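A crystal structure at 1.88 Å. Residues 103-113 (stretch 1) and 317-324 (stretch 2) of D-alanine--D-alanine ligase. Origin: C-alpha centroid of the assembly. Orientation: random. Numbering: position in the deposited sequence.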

ATOM      1  N   PHE A 103       4.791  -8.062  15.105  1.00 20.60           N
ATOM      2  CA  PHE A 103       3.545  -7.447  15.488  1.00 21.01           C
ATOM      3  C   PHE A 103       3.732  -5.949  15.293  1.00 27.07           C
ATOM      4  O   PHE A 103       4.273  -5.277  16.157  1.00 24.31           O
ATOM      5  CB  PHE A 103       3.262  -7.771  16.956  1.00 30.54           C
ATOM      6  CG  PHE A 103       1.803  -7.904  17.286  1.00 26.48           C
ATOM      7  CD1 PHE A 103       1.310  -9.078  17.836  1.00 37.14           C
ATOM      8  CD2 PHE A 103       0.926  -6.868  17.030  1.00 27.54           C
ATOM      9  CE1 PHE A 103      -0.025  -9.198  18.136  1.00 25.99           C
ATOM     10  CE2 PHE A 103      -0.408  -6.983  17.335  1.00 32.02           C
ATOM     11  CZ  PHE A 103      -0.881  -8.150  17.889  1.00 30.01           C
ATOM     12  N   PRO A 104       3.326  -5.428  14.124  1.00 24.58           N
ATOM     13  CA  PRO A 104       3.514  -4.006  13.883  1.00 27.18           C
ATOM     14  C   PRO A 104       2.540  -3.266  14.799  1.00 35.64           C
ATOM     15  O   PRO A 104       1.332  -3.516  14.748  1.00 33.16           O
ATOM     16  CB  PRO A 104       3.120  -3.834  12.406  1.00 22.30           C
ATOM     17  CG  PRO A 104       2.848  -5.201  11.881  1.00 24.97           C
ATOM     18  CD  PRO A 104       2.566  -6.077  13.046  1.00 23.88           C
ATOM     19  N   MET A 105       3.050  -2.402  15.666  1.00 21.63           N
ATOM     20  CA  MET A 105       2.157  -1.726  16.586  1.00 20.80           C
ATOM     21  C   MET A 105       2.509  -0.260  16.590  1.00 31.94           C
ATOM     22  O   MET A 105       2.481   0.403  17.621  1.00 37.89           O
ATOM     23  CB  MET A 105       2.210  -2.350  17.983  1.00 28.78           C
ATOM     24  CG  MET A 105       1.116  -1.866  18.949  1.00 30.40           C
ATOM     25  SD  MET A 105      -0.575  -1.819  18.277  1.00 35.51           S
ATOM     26  CE  MET A 105      -0.689  -3.448  17.515  1.00 26.94           C
ATOM     27  N   VAL A 106       2.854   0.225  15.406  1.00 23.04           N
ATOM     28  CA  VAL A 106       3.019   1.644  15.175  1.00 24.59           C
ATOM     29  C   VAL A 106       1.715   2.183  14.590  1.00 31.92           C
ATOM     30  O   VAL A 106       1.283   1.748  13.517  1.00 37.06           O
ATOM     31  CB  VAL A 106       4.176   1.911  14.205  1.00 24.41           C
ATOM     32  CG1 VAL A 106       4.204   3.385  13.809  1.00 25.07           C
ATOM     33  CG2 VAL A 106       5.492   1.490  14.830  1.00 32.29           C
ATOM     34  N   HIS A 107       1.080   3.108  15.306  1.00 33.81           N
ATOM     35  CA  HIS A 107      -0.160   3.733  14.840  1.00 31.89           C
ATOM     36  C   HIS A 107       0.136   4.900  13.906  1.00 35.14           C
ATOM     37  O   HIS A 107       1.130   5.605  14.072  1.00 34.24           O
ATOM     38  CB  HIS A 107      -1.007   4.247  16.015  1.00 30.83           C
ATOM     39  CG  HIS A 107      -1.197   3.250  17.120  1.00 40.96           C
ATOM     40  ND1 HIS A 107      -1.928   2.091  16.966  1.00 35.10           N
ATOM     41  CD2 HIS A 107      -0.763   3.253  18.404  1.00 42.94           C
ATOM     42  CE1 HIS A 107      -1.923   1.414  18.104  1.00 35.58           C
ATOM     43  NE2 HIS A 107      -1.226   2.099  18.991  1.00 37.22           N
ATOM     44  N   GLY A 108      -0.751   5.106  12.937  1.00 29.77           N
ATOM     45  CA  GLY A 108      -0.667   6.230  12.026  1.00 31.58           C
ATOM     46  C   GLY A 108       0.454   6.147  11.009  1.00 37.55           C
ATOM     47  O   GLY A 108       0.768   5.077  10.471  1.00 36.56           O
ATOM     48  N   THR A 109       1.051   7.303  10.737  1.00 32.21           N
ATOM     49  CA  THR A 109       2.131   7.406   9.772  1.00 31.21           C
ATOM     50  C   THR A 109       3.167   6.299   9.955  1.00 30.33           C
ATOM     51  O   THR A 109       3.540   5.946  11.081  1.00 34.00           O
ATOM     52  CB  THR A 109       2.785   8.795   9.842  1.00 38.61           C
ATOM     53  OG1 THR A 109       1.802   9.787   9.540  1.00 46.75           O
ATOM     54  CG2 THR A 109       3.919   8.911   8.851  1.00 48.65           C
ATOM     55  N   GLN A 110       3.597   5.740   8.823  1.00 42.29           N
ATOM     56  CA  GLN A 110       4.600   4.670   8.770  1.00 42.30           C
ATOM     57  C   GLN A 110       4.054   3.304   9.195  1.00 41.63           C
ATOM     58  O   GLN A 110       4.323   2.287   8.550  1.00 39.77           O
ATOM     59  CB  GLN A 110       5.851   5.032   9.591  1.00 40.24           C
ATOM     60  CG  GLN A 110       6.379   6.459   9.369  1.00 44.51           C
ATOM     61  CD  GLN A 110       6.758   6.754   7.927  1.00 48.10           C
ATOM     62  OE1 GLN A 110       6.033   6.401   7.000  1.00 57.20           O
ATOM     63  NE2 GLN A 110       7.892   7.416   7.735  1.00 51.32           N
ATOM     64  N   GLY A 111       3.276   3.288  10.272  1.00 31.67           N
ATOM     65  CA  GLY A 111       2.835   2.039  10.871  1.00 34.84           C
ATOM     66  C   GLY A 111       1.575   1.440  10.277  1.00 31.14           C
ATOM     67  O   GLY A 111       1.445   0.220  10.202  1.00 35.28           O
ATOM     68  N   GLU A 112       0.633   2.289   9.879  1.00 34.62           N
ATOM     69  CA  GLU A 112      -0.639   1.812   9.347  1.00 34.01           C
ATOM     70  C   GLU A 112      -0.761   2.089   7.864  1.00 37.48           C
ATOM     71  O   GLU A 112      -1.714   1.637   7.233  1.00 37.95           O
ATOM     72  CB  GLU A 112      -1.822   2.486  10.058  1.00 40.02           C
ATOM     73  CG  GLU A 112      -2.001   2.067  11.496  1.00 43.02           C
ATOM     74  CD  GLU A 112      -3.252   2.667  12.121  1.00 42.82           C
ATOM     75  OE1 GLU A 112      -4.354   2.118  11.911  1.00 38.08           O
ATOM     76  OE2 GLU A 112      -3.127   3.687  12.821  1.00 45.87           O
ATOM     77  N   ASP A 113       0.182   2.853   7.316  1.00 39.21           N
ATOM     78  CA  ASP A 113       0.066   3.332   5.939  1.00 27.68           C
ATOM     79  C   ASP A 113       0.733   2.422   4.927  1.00 24.85           C
ATOM     80  O   ASP A 113       0.899   2.794   3.767  1.00 27.09           O
ATOM     81  CB  ASP A 113       0.608   4.754   5.775  1.00 26.76           C
ATOM     82  CG  ASP A 113       2.075   4.885   6.165  1.00 33.58           C
ATOM     83  OD1 ASP A 113       2.770   3.866   6.394  1.00 24.98           O
ATOM     84  OD2 ASP A 113       2.531   6.042   6.248  1.00 42.26           O
ATOM     85  N   ILE A 317     -12.073   2.446   8.788  1.00 14.77           N
ATOM     86  CA  ILE A 317     -11.502   1.147   9.175  1.00 14.57           C
ATOM     87  C   ILE A 317     -10.079   1.379   9.654  1.00 17.56           C
ATOM     88  O   ILE A 317      -9.261   1.929   8.925  1.00 22.22           O
ATOM     89  CB  ILE A 317     -11.475   0.164   7.982  1.00 13.72           C
ATOM     90  CG1 ILE A 317     -12.885   0.067   7.377  1.00 14.74           C
ATOM     91  CG2 ILE A 317     -10.933  -1.232   8.433  1.00 14.99           C
ATOM     92  CD1 ILE A 317     -12.973  -0.791   6.138  1.00 21.13           C
ATOM     93  N   ASN A 318      -9.792   0.961  10.878  1.00 21.52           N
ATOM     94  CA  ASN A 318      -8.489   1.180  11.489  1.00 24.93           C
ATOM     95  C   ASN A 318      -7.765  -0.138  11.577  1.00 19.86           C
ATOM     96  O   ASN A 318      -8.239  -1.043  12.265  1.00 20.61           O
ATOM     97  CB  ASN A 318      -8.668   1.702  12.909  1.00 27.23           C
ATOM     98  CG  ASN A 318      -9.425   2.986  12.948  1.00 39.22           C
ATOM     99  OD1 ASN A 318      -8.858   4.056  12.737  1.00 51.32           O
ATOM    100  ND2 ASN A 318     -10.728   2.896  13.192  1.00 45.76           N
ATOM    101  N   THR A 319      -6.614  -0.242  10.913  1.00 19.48           N
ATOM    102  CA  THR A 319      -5.927  -1.528  10.808  1.00 17.47           C
ATOM    103  C   THR A 319      -4.890  -1.720  11.914  1.00 20.49           C
ATOM    104  O   THR A 319      -4.495  -2.836  12.201  1.00 26.95           O
ATOM    105  CB  THR A 319      -5.220  -1.689   9.443  1.00 20.72           C
ATOM    106  OG1 THR A 319      -4.301  -0.612   9.283  1.00 21.20           O
ATOM    107  CG2 THR A 319      -6.245  -1.654   8.278  1.00 20.86           C
ATOM    108  N   ILE A 320      -4.456  -0.635  12.536  1.00 23.19           N
ATOM    109  CA  ILE A 320      -3.653  -0.780  13.753  1.00 31.19           C
ATOM    110  C   ILE A 320      -4.322   0.047  14.848  1.00 29.97           C
ATOM    111  O   ILE A 320      -3.874   1.136  15.199  1.00 27.59           O
ATOM    112  CB  ILE A 320      -2.153  -0.408  13.554  1.00 33.36           C
ATOM    113  CG1 ILE A 320      -1.601  -1.032  12.261  1.00 38.58           C
ATOM    114  CG2 ILE A 320      -1.296  -0.843  14.766  1.00 27.70           C
ATOM    115  CD1 ILE A 320      -1.384  -2.543  12.306  1.00 42.47           C
ATOM    116  N   PRO A 321      -5.439  -0.467  15.367  1.00 24.87           N
ATOM    117  CA  PRO A 321      -6.183   0.235  16.412  1.00 21.78           C
ATOM    118  C   PRO A 321      -5.385   0.230  17.701  1.00 23.97           C
ATOM    119  O   PRO A 321      -4.484  -0.603  17.841  1.00 22.97           O
ATOM    120  CB  PRO A 321      -7.432  -0.619  16.572  1.00 20.53           C
ATOM    121  CG  PRO A 321      -7.019  -1.974  16.159  1.00 23.03           C
ATOM    122  CD  PRO A 321      -6.020  -1.783  15.058  1.00 24.22           C
ATOM    123  N   GLY A 322      -5.702   1.145  18.613  1.00 23.88           N
ATOM    124  CA  GLY A 322      -5.080   1.145  19.922  1.00 30.51           C
ATOM    125  C   GLY A 322      -5.178  -0.239  20.529  1.00 23.08           C
ATOM    126  O   GLY A 322      -6.164  -0.944  20.323  1.00 22.85           O
ATOM    127  N   PHE A 323      -4.152  -0.635  21.270  1.00 23.45           N
ATOM    128  CA  PHE A 323      -4.114  -1.978  21.833  1.00 24.93           C
ATOM    129  C   PHE A 323      -3.680  -1.946  23.292  1.00 27.56           C
ATOM    130  O   PHE A 323      -3.236  -2.960  23.848  1.00 26.95           O
ATOM    131  CB  PHE A 323      -3.184  -2.870  21.008  1.00 25.87           C
ATOM    132  CG  PHE A 323      -3.822  -4.136  20.549  1.00 21.50           C
ATOM    133  CD1 PHE A 323      -4.290  -4.257  19.247  1.00 23.36           C
ATOM    134  CD2 PHE A 323      -3.983  -5.200  21.422  1.00 26.64           C
ATOM    135  CE1 PHE A 323      -4.874  -5.441  18.813  1.00 30.06           C
ATOM    136  CE2 PHE A 323      -4.572  -6.388  20.994  1.00 29.17           C
ATOM    137  CZ  PHE A 323      -5.010  -6.505  19.690  1.00 29.52           C
ATOM    138  N   THR A 324      -3.809  -0.774  23.914  1.00 26.35           N
ATOM    139  CA  THR A 324      -3.541  -0.639  25.335  1.00 27.39           C
ATOM    140  C   THR A 324      -4.599  -1.423  26.084  1.00 28.06           C
ATOM    141  O   THR A 324      -5.598  -1.825  25.510  1.00 21.92           O
ATOM    142  CB  THR A 324      -3.595   0.835  25.792  1.00 29.58           C
ATOM    143  OG1 THR A 324      -4.957   1.231  25.987  1.00 27.49           O
ATOM    144  CG2 THR A 324      -2.943   1.730  24.748  1.00 31.10           C
TER
HETATM  145  O   HOH W   1      -6.154   2.385   9.528  1.00 25.93           O
HETATM  146  O   HOH W   2      -4.686   1.326   7.520  1.00 26.18           O

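Both stretches leave a strand and continue as loop. Strand residues Phe-103 and Pro-104 lead into the first loop, and Ile-317 and Asn-318 into the second. The backbones come closest at His-107 and Ile-320, whose CA atoms lie 5.8 Å apart. The first loop turns back on itself: Glu-112 N donates to Gly-108 O at 2.9 Å. Gly-108 has a positive phi, which favours glycine. At Gly-111 a CB would clash with Val-106 O.

Two hydrogen bonds clasp the backbone of Ile-320. Ile-320 N donates to Glu-112 OE1 at 2.8 Å, and Ile-320 O accepts from His-107 ND1, also at 2.8 Å. Glu-112 suits its place because its carboxylate serves both stretches: Gly-108 N donates to Glu-112 OE2 at 2.8 Å. His-107 suits its place because its imidazole offers ND1 as donor to Ile-320 O while NE2 is bonded elsewhere in the structure.

The CA-to-CB bond of Ile-320 points toward the first stretch, and Ile-320 has the largest covered area, 128 Å². Ile-320 CG1 lies 3.2 Å from Glu-112 CG, and Ile-320 CG2 lies 3.7 Å from Met-105 SD. The flexible Met-105 side chain also reaches Phe-323, with Met-105 SD 3.9 Å from Phe-323 CB. Met-105, Ile-320 and Phe-323 are all buried, which suits their apolar side chains.

Water 1 links Glu-112 OE1 with Thr-319 N, at 3.0 Å from each. In all, 445 Å² is buried between the stretches.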